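Local coordinates for protein acetyl xylan esterase (Paenibacillus sp. R4, PDB 6AGQ) that probably removes acetyl groups from acetylated xylan and related esters, as a cold-active serine esterase of the alpha/beta-hydrolase clan, at residues Ile262-Thr276 against Leu289-His303. Sequence-based numbering, arbitrary orientation.
Sequences IKARTLMAITLQDIT and LAGPKEVRLYHDYGH
T266 N donates to P292 O and T266 O accepts from E294 N, opening a run of parallel-sheet hydrogen bonds that M268 and I270 continue in the same way, each gripping two residues of segment 289-303. The straightest backbone bond is I270 N to R296 O, at 172°, and L272 N to Y298 O (3.1 Å) closes the series. Past the strands, Q273 takes over: its N donates to Y301 O, while its side chain, bent at chi2 (-44°), brings NE2 to H299 O at 2.8 Å, with the H299 oxygen in the amide plane.

Charged groups gather on the face bearing L267 and E294. R296 NH2 forms a salt bridge with E294 OE2 (3.0 Å), NH1 donates to V295 O, and L267 CD1 sits over the centre of the guanidinium, 3.6 Å above its plane. A leucine in place of R296 would probably leave the E294 carboxylate without this countercharge and freer to turn. Water 2 links E294 OE1 to R265 NH1, and P292 CB lies over one face of that second guanidinium.

Among apolar contacts, I270 CD1 meets V295 CG2 at 3.7 Å and T266 CG2 meets L289 CD1 tip to tip. T276 CG2 makes a CH-pi contact over the H303 ring, whose CD2 edge faces D274 OD2; H303 NE2 hydrogen-bonds S185 OG, and with D274 these probably form the Ser-His-Asp triad.

The pair forms the last beta-alpha-beta crossover of the alpha/beta-hydrolase sheet: helix 279-286 packs on I270 and L297, helix 309-320 covers L267 and E294, and strand 203-207 flanks 265-271 opposite strand 293-298.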
loop_
_atom_site.group_PDB
_atom_site.type_symbol
_atom_site.label_atom_id
_atom_site.label_comp_id
_atom_site.label_asym_id
_atom_site.label_seq_id
_atom_site.Cartn_x
_atom_site.Cartn_y
_atom_site.Cartn_z
ATOM N N ILE A 262 14.753 -17.095 -35.516
ATOM C CA ILE A 262 13.545 -17.915 -35.564
ATOM C C ILE A 262 12.908 -17.880 -36.933
ATOM O O ILE A 262 12.554 -16.792 -37.408
ATOM C CB ILE A 262 12.486 -17.441 -34.527
ATOM C CG1 ILE A 262 13.057 -17.572 -33.107
ATOM C CG2 ILE A 262 11.187 -18.229 -34.652
ATOM C CD1 ILE A 262 12.195 -17.049 -32.004
ATOM N N LYS A 263 12.746 -19.049 -37.551
ATOM C CA LYS A 263 11.989 -19.213 -38.849
ATOM C C LYS A 263 10.623 -19.889 -38.714
ATOM O O LYS A 263 9.802 -19.859 -39.644
ATOM C CB LYS A 263 12.787 -20.048 -39.861
ATOM C CG LYS A 263 13.901 -19.316 -40.594
ATOM C CD LYS A 263 15.299 -19.665 -40.076
ATOM C CE LYS A 263 16.347 -19.700 -41.200
ATOM N NZ LYS A 263 16.291 -18.475 -42.049
ATOM N N ALA A 264 10.419 -20.550 -37.577
ATOM C CA ALA A 264 9.119 -20.955 -37.110
ATOM C C ALA A 264 8.093 -19.833 -37.212
ATOM O O ALA A 264 8.412 -18.673 -37.069
ATOM C CB ALA A 264 9.213 -21.493 -35.633
ATOM N N ARG A 265 6.854 -20.229 -37.478
ATOM C CA ARG A 265 5.677 -19.380 -37.388
ATOM C C ARG A 265 5.381 -19.118 -35.926
ATOM O O ARG A 265 5.368 -20.065 -35.168
ATOM C CB ARG A 265 4.470 -20.078 -38.074
ATOM C CG ARG A 265 3.169 -19.312 -37.942
ATOM C CD ARG A 265 1.971 -20.010 -38.607
ATOM N NE ARG A 265 2.284 -20.407 -39.965
ATOM C CZ ARG A 265 2.111 -19.673 -41.072
ATOM N NH1 ARG A 265 1.548 -18.454 -41.061
ATOM N NH2 ARG A 265 2.449 -20.225 -42.247
ATOM N N THR A 266 5.122 -17.870 -35.550
ATOM C CA THR A 266 5.058 -17.449 -34.135
ATOM C C THR A 266 3.741 -16.731 -33.812
ATOM O O THR A 266 3.280 -15.902 -34.623
ATOM C CB THR A 266 6.185 -16.474 -33.828
ATOM O OG1 THR A 266 7.426 -17.079 -34.172
ATOM C CG2 THR A 266 6.251 -16.102 -32.341
ATOM N N LEU A 267 3.136 -17.094 -32.665
ATOM C CA LEU A 267 1.948 -16.435 -32.098
ATOM C C LEU A 267 2.374 -15.930 -30.757
ATOM O O LEU A 267 2.541 -16.738 -29.794
ATOM C CB LEU A 267 0.772 -17.400 -31.884
ATOM C CG LEU A 267 -0.471 -16.818 -31.145
ATOM C CD1 LEU A 267 -1.167 -15.780 -32.000
ATOM C CD2 LEU A 267 -1.497 -17.853 -30.773
ATOM N N MET A 268 2.513 -14.617 -30.664
ATOM C CA MET A 268 2.814 -13.940 -29.441
ATOM C C MET A 268 1.649 -13.199 -28.758
ATOM O O MET A 268 1.006 -12.393 -29.382
ATOM C CB MET A 268 3.972 -12.971 -29.679
ATOM C CG MET A 268 4.509 -12.458 -28.347
ATOM S SD MET A 268 5.871 -11.321 -28.397
ATOM C CE MET A 268 7.159 -12.248 -29.263
ATOM N N ALA A 269 1.447 -13.435 -27.463
ATOM C CA ALA A 269 0.636 -12.599 -26.578
ATOM C C ALA A 269 1.421 -11.464 -25.910
ATOM O O ALA A 269 2.503 -11.676 -25.321
ATOM C CB ALA A 269 0.033 -13.453 -25.452
ATOM N N ILE A 270 0.853 -10.255 -25.955
ATOM C CA ILE A 270 1.445 -9.112 -25.244
ATOM C C ILE A 270 0.340 -8.439 -24.457
ATOM O O ILE A 270 -0.777 -8.255 -24.958
ATOM C CB ILE A 270 2.052 -8.132 -26.237
ATOM C CG1 ILE A 270 3.083 -8.858 -27.103
ATOM C CG2 ILE A 270 2.625 -6.898 -25.527
ATOM C CD1 ILE A 270 3.712 -8.018 -28.213
ATOM N N THR A 271 0.646 -8.078 -23.240
ATOM C CA THR A 271 -0.318 -7.489 -22.349
ATOM C C THR A 271 0.150 -6.075 -22.090
ATOM O O THR A 271 1.285 -5.863 -21.647
ATOM C CB THR A 271 -0.410 -8.318 -21.032
ATOM O OG1 THR A 271 0.894 -8.685 -20.608
ATOM C CG2 THR A 271 -1.210 -9.644 -21.293
ATOM N N LEU A 272 -0.698 -5.103 -22.398
ATOM C CA LEU A 272 -0.246 -3.709 -22.473
ATOM C C LEU A 272 -0.038 -3.018 -21.145
ATOM O O LEU A 272 0.597 -1.998 -21.115
ATOM C CB LEU A 272 -1.195 -2.859 -23.308
ATOM C CG LEU A 272 -1.191 -3.079 -24.826
ATOM C CD1 LEU A 272 -2.014 -1.991 -25.506
ATOM C CD2 LEU A 272 0.212 -3.109 -25.425
ATOM N N GLN A 273 -0.610 -3.538 -20.070
ATOM C CA GLN A 273 -0.457 -2.970 -18.740
ATOM C C GLN A 273 0.646 -3.699 -17.935
ATOM O O GLN A 273 0.812 -3.442 -16.752
ATOM C CB GLN A 273 -1.789 -3.068 -17.940
ATOM C CG GLN A 273 -3.001 -2.350 -18.540
ATOM C CD GLN A 273 -2.697 -0.956 -19.061
ATOM O OE1 GLN A 273 -2.112 -0.118 -18.358
ATOM N NE2 GLN A 273 -3.034 -0.721 -20.317
ATOM N N ASP A 274 1.381 -4.597 -18.589
ATOM C CA ASP A 274 2.377 -5.452 -17.935
ATOM C C ASP A 274 3.569 -4.576 -17.472
ATOM O O ASP A 274 4.223 -3.919 -18.296
ATOM C CB ASP A 274 2.847 -6.512 -18.938
ATOM C CG ASP A 274 3.478 -7.746 -18.275
ATOM O OD1 ASP A 274 4.225 -7.567 -17.259
ATOM O OD2 ASP A 274 3.251 -8.887 -18.835
ATOM N N ILE A 275 3.789 -4.552 -16.174
ATOM C CA ILE A 275 4.987 -3.918 -15.577
ATOM C C ILE A 275 6.158 -4.869 -15.284
ATOM O O ILE A 275 7.255 -4.393 -14.927
ATOM C CB ILE A 275 4.649 -3.084 -14.305
ATOM C CG1 ILE A 275 4.107 -3.963 -13.170
ATOM C CG2 ILE A 275 3.642 -2.003 -14.656
ATOM C CD1 ILE A 275 4.160 -3.284 -11.814
ATOM N N THR A 276 5.937 -6.178 -15.465
ATOM C CA THR A 276 6.980 -7.185 -15.299
ATOM C C THR A 276 7.748 -7.530 -16.565
ATOM O O THR A 276 8.957 -7.612 -16.530
ATOM C CB THR A 276 6.378 -8.420 -14.642
ATOM O OG1 THR A 276 6.009 -8.030 -13.318
ATOM C CG2 THR A 276 7.374 -9.571 -14.567
ATOM N N LEU A 289 11.438 -11.050 -35.348
ATOM C CA LEU A 289 11.161 -12.419 -35.820
ATOM C C LEU A 289 11.383 -12.468 -37.323
ATOM O O LEU A 289 10.991 -11.548 -38.016
ATOM C CB LEU A 289 9.733 -12.811 -35.484
ATOM C CG LEU A 289 9.439 -12.990 -33.974
ATOM C CD1 LEU A 289 7.967 -13.165 -33.777
ATOM C CD2 LEU A 289 10.156 -14.195 -33.377
ATOM N N ALA A 290 12.064 -13.496 -37.794
ATOM C CA ALA A 290 12.367 -13.639 -39.202
ATOM C C ALA A 290 11.186 -14.327 -39.955
ATOM O O ALA A 290 10.946 -14.022 -41.132
ATOM C CB ALA A 290 13.680 -14.414 -39.385
ATOM N N GLY A 291 10.418 -15.196 -39.291
ATOM C CA GLY A 291 9.365 -15.970 -39.998
ATOM C C GLY A 291 7.998 -15.337 -39.842
ATOM O O GLY A 291 7.872 -14.351 -39.158
ATOM N N PRO A 292 6.941 -15.955 -40.391
ATOM C CA PRO A 292 5.567 -15.468 -40.143
ATOM C C PRO A 292 5.187 -15.369 -38.681
ATOM O O PRO A 292 5.630 -16.182 -37.865
ATOM C CB PRO A 292 4.677 -16.535 -40.805
ATOM C CG PRO A 292 5.611 -17.369 -41.647
ATOM C CD PRO A 292 6.956 -17.282 -41.014
ATOM N N LYS A 293 4.330 -14.408 -38.360
ATOM C CA LYS A 293 4.017 -14.066 -37.008
ATOM C C LYS A 293 2.683 -13.398 -36.871
ATOM O O LYS A 293 2.198 -12.755 -37.819
ATOM C CB LYS A 293 5.052 -13.100 -36.494
ATOM C CG LYS A 293 5.100 -11.783 -37.280
ATOM C CD LYS A 293 6.198 -10.885 -36.703
ATOM C CE LYS A 293 6.057 -9.453 -37.174
ATOM N NZ LYS A 293 7.104 -9.175 -38.146
ATOM N N GLU A 294 2.145 -13.487 -35.663
ATOM C CA GLU A 294 0.819 -12.969 -35.326
ATOM C C GLU A 294 0.919 -12.597 -33.905
ATOM O O GLU A 294 1.611 -13.259 -33.205
ATOM C CB GLU A 294 -0.236 -14.064 -35.388
ATOM C CG GLU A 294 -0.708 -14.426 -36.761
ATOM C CD GLU A 294 -1.674 -15.623 -36.744
ATOM O OE1 GLU A 294 -1.455 -16.537 -37.582
ATOM O OE2 GLU A 294 -2.630 -15.672 -35.894
ATOM N N VAL A 295 0.169 -11.605 -33.483
ATOM C CA VAL A 295 0.224 -11.074 -32.142
ATOM C C VAL A 295 -1.201 -11.009 -31.568
ATOM O O VAL A 295 -2.121 -10.810 -32.315
ATOM C CB VAL A 295 0.968 -9.729 -32.118
ATOM C CG1 VAL A 295 0.194 -8.610 -32.869
ATOM C CG2 VAL A 295 1.304 -9.332 -30.688
ATOM N N ARG A 296 -1.398 -11.315 -30.275
ATOM C CA ARG A 296 -2.658 -10.961 -29.598
ATOM C C ARG A 296 -2.334 -9.859 -28.553
ATOM O O ARG A 296 -1.526 -10.073 -27.675
ATOM C CB ARG A 296 -3.278 -12.167 -28.921
ATOM C CG ARG A 296 -3.634 -13.348 -29.809
ATOM C CD ARG A 296 -4.750 -13.062 -30.815
ATOM N NE ARG A 296 -4.996 -14.159 -31.767
ATOM C CZ ARG A 296 -4.413 -14.315 -32.965
ATOM N NH1 ARG A 296 -3.536 -13.419 -33.429
ATOM N NH2 ARG A 296 -4.725 -15.377 -33.735
ATOM N N LEU A 297 -2.977 -8.693 -28.657
ATOM C CA LEU A 297 -2.814 -7.545 -27.717
ATOM C C LEU A 297 -3.980 -7.501 -26.769
ATOM O O LEU A 297 -5.115 -7.275 -27.176
ATOM C CB LEU A 297 -2.777 -6.240 -28.511
ATOM C CG LEU A 297 -1.869 -6.242 -29.748
ATOM C CD1 LEU A 297 -2.139 -5.041 -30.651
ATOM C CD2 LEU A 297 -0.437 -6.235 -29.271
ATOM N N TYR A 298 -3.730 -7.817 -25.513
ATOM C CA TYR A 298 -4.701 -7.711 -24.435
ATOM C C TYR A 298 -4.484 -6.341 -23.752
ATOM O O TYR A 298 -3.594 -6.163 -22.893
ATOM C CB TYR A 298 -4.570 -8.930 -23.511
ATOM C CG TYR A 298 -4.767 -10.212 -24.289
ATOM C CD1 TYR A 298 -5.930 -10.412 -25.039
ATOM C CD2 TYR A 298 -3.816 -11.233 -24.290
ATOM C CE1 TYR A 298 -6.142 -11.582 -25.785
ATOM C CE2 TYR A 298 -4.034 -12.416 -25.031
ATOM C CZ TYR A 298 -5.196 -12.581 -25.781
ATOM O OH TYR A 298 -5.419 -13.704 -26.549
ATOM N N HIS A 299 -5.307 -5.368 -24.146
ATOM C CA HIS A 299 -5.126 -3.948 -23.725
ATOM C C HIS A 299 -5.136 -3.653 -22.191
ATOM O O HIS A 299 -4.288 -2.861 -21.707
ATOM C CB HIS A 299 -6.128 -3.019 -24.459
ATOM C CG HIS A 299 -5.948 -2.979 -25.957
ATOM N ND1 HIS A 299 -6.234 -4.059 -26.783
ATOM C CD2 HIS A 299 -5.536 -1.984 -26.778
ATOM C CE1 HIS A 299 -5.985 -3.732 -28.045
ATOM N NE2 HIS A 299 -5.556 -2.480 -28.070
ATOM N N ASP A 300 -6.052 -4.290 -21.448
ATOM C CA ASP A 300 -6.282 -4.010 -20.004
ATOM C C ASP A 300 -5.771 -5.074 -19.011
ATOM O O ASP A 300 -6.236 -5.166 -17.858
ATOM C CB ASP A 300 -7.800 -3.830 -19.790
ATOM C CG ASP A 300 -8.408 -2.951 -20.861
ATOM O OD1 ASP A 300 -8.038 -1.760 -20.844
ATOM O OD2 ASP A 300 -9.155 -3.475 -21.754
ATOM N N TYR A 301 -4.828 -5.880 -19.465
ATOM C CA TYR A 301 -4.263 -6.951 -18.654
ATOM C C TYR A 301 -2.782 -6.648 -18.380
ATOM O O TYR A 301 -2.051 -6.099 -19.233
ATOM C CB TYR A 301 -4.422 -8.321 -19.377
ATOM C CG TYR A 301 -5.800 -8.901 -19.194
ATOM C CD1 TYR A 301 -6.857 -8.531 -20.048
ATOM C CD2 TYR A 301 -6.078 -9.800 -18.140
ATOM C CE1 TYR A 301 -8.141 -9.047 -19.865
ATOM C CE2 TYR A 301 -7.354 -10.303 -17.966
ATOM C CZ TYR A 301 -8.370 -9.909 -18.806
ATOM O OH TYR A 301 -9.619 -10.410 -18.649
ATOM N N GLY A 302 -2.366 -7.053 -17.196
ATOM C CA GLY A 302 -0.973 -7.113 -16.821
ATOM C C GLY A 302 -0.350 -8.504 -16.864
ATOM O O GLY A 302 -0.689 -9.364 -17.702
ATOM N N HIS A 303 0.626 -8.701 -15.981
ATOM C CA HIS A 303 1.332 -9.991 -15.888
ATOM C C HIS A 303 0.450 -10.878 -15.002
ATOM O O HIS A 303 0.464 -10.747 -13.810
ATOM C CB HIS A 303 2.707 -9.753 -15.275
ATOM C CG HIS A 303 3.707 -10.830 -15.559
ATOM N ND1 HIS A 303 4.032 -11.803 -14.631
ATOM C CD2 HIS A 303 4.509 -11.046 -16.631
ATOM C CE1 HIS A 303 4.973 -12.590 -15.132
ATOM N NE2 HIS A 303 5.280 -12.154 -16.346
HETATM O O HOH W 1 8.375 -16.153 -36.512
HETATM O O HOH W 2 0.990 -16.664 -38.816
HETATM O O HOH W 3 1.886 -6.398 -14.465
#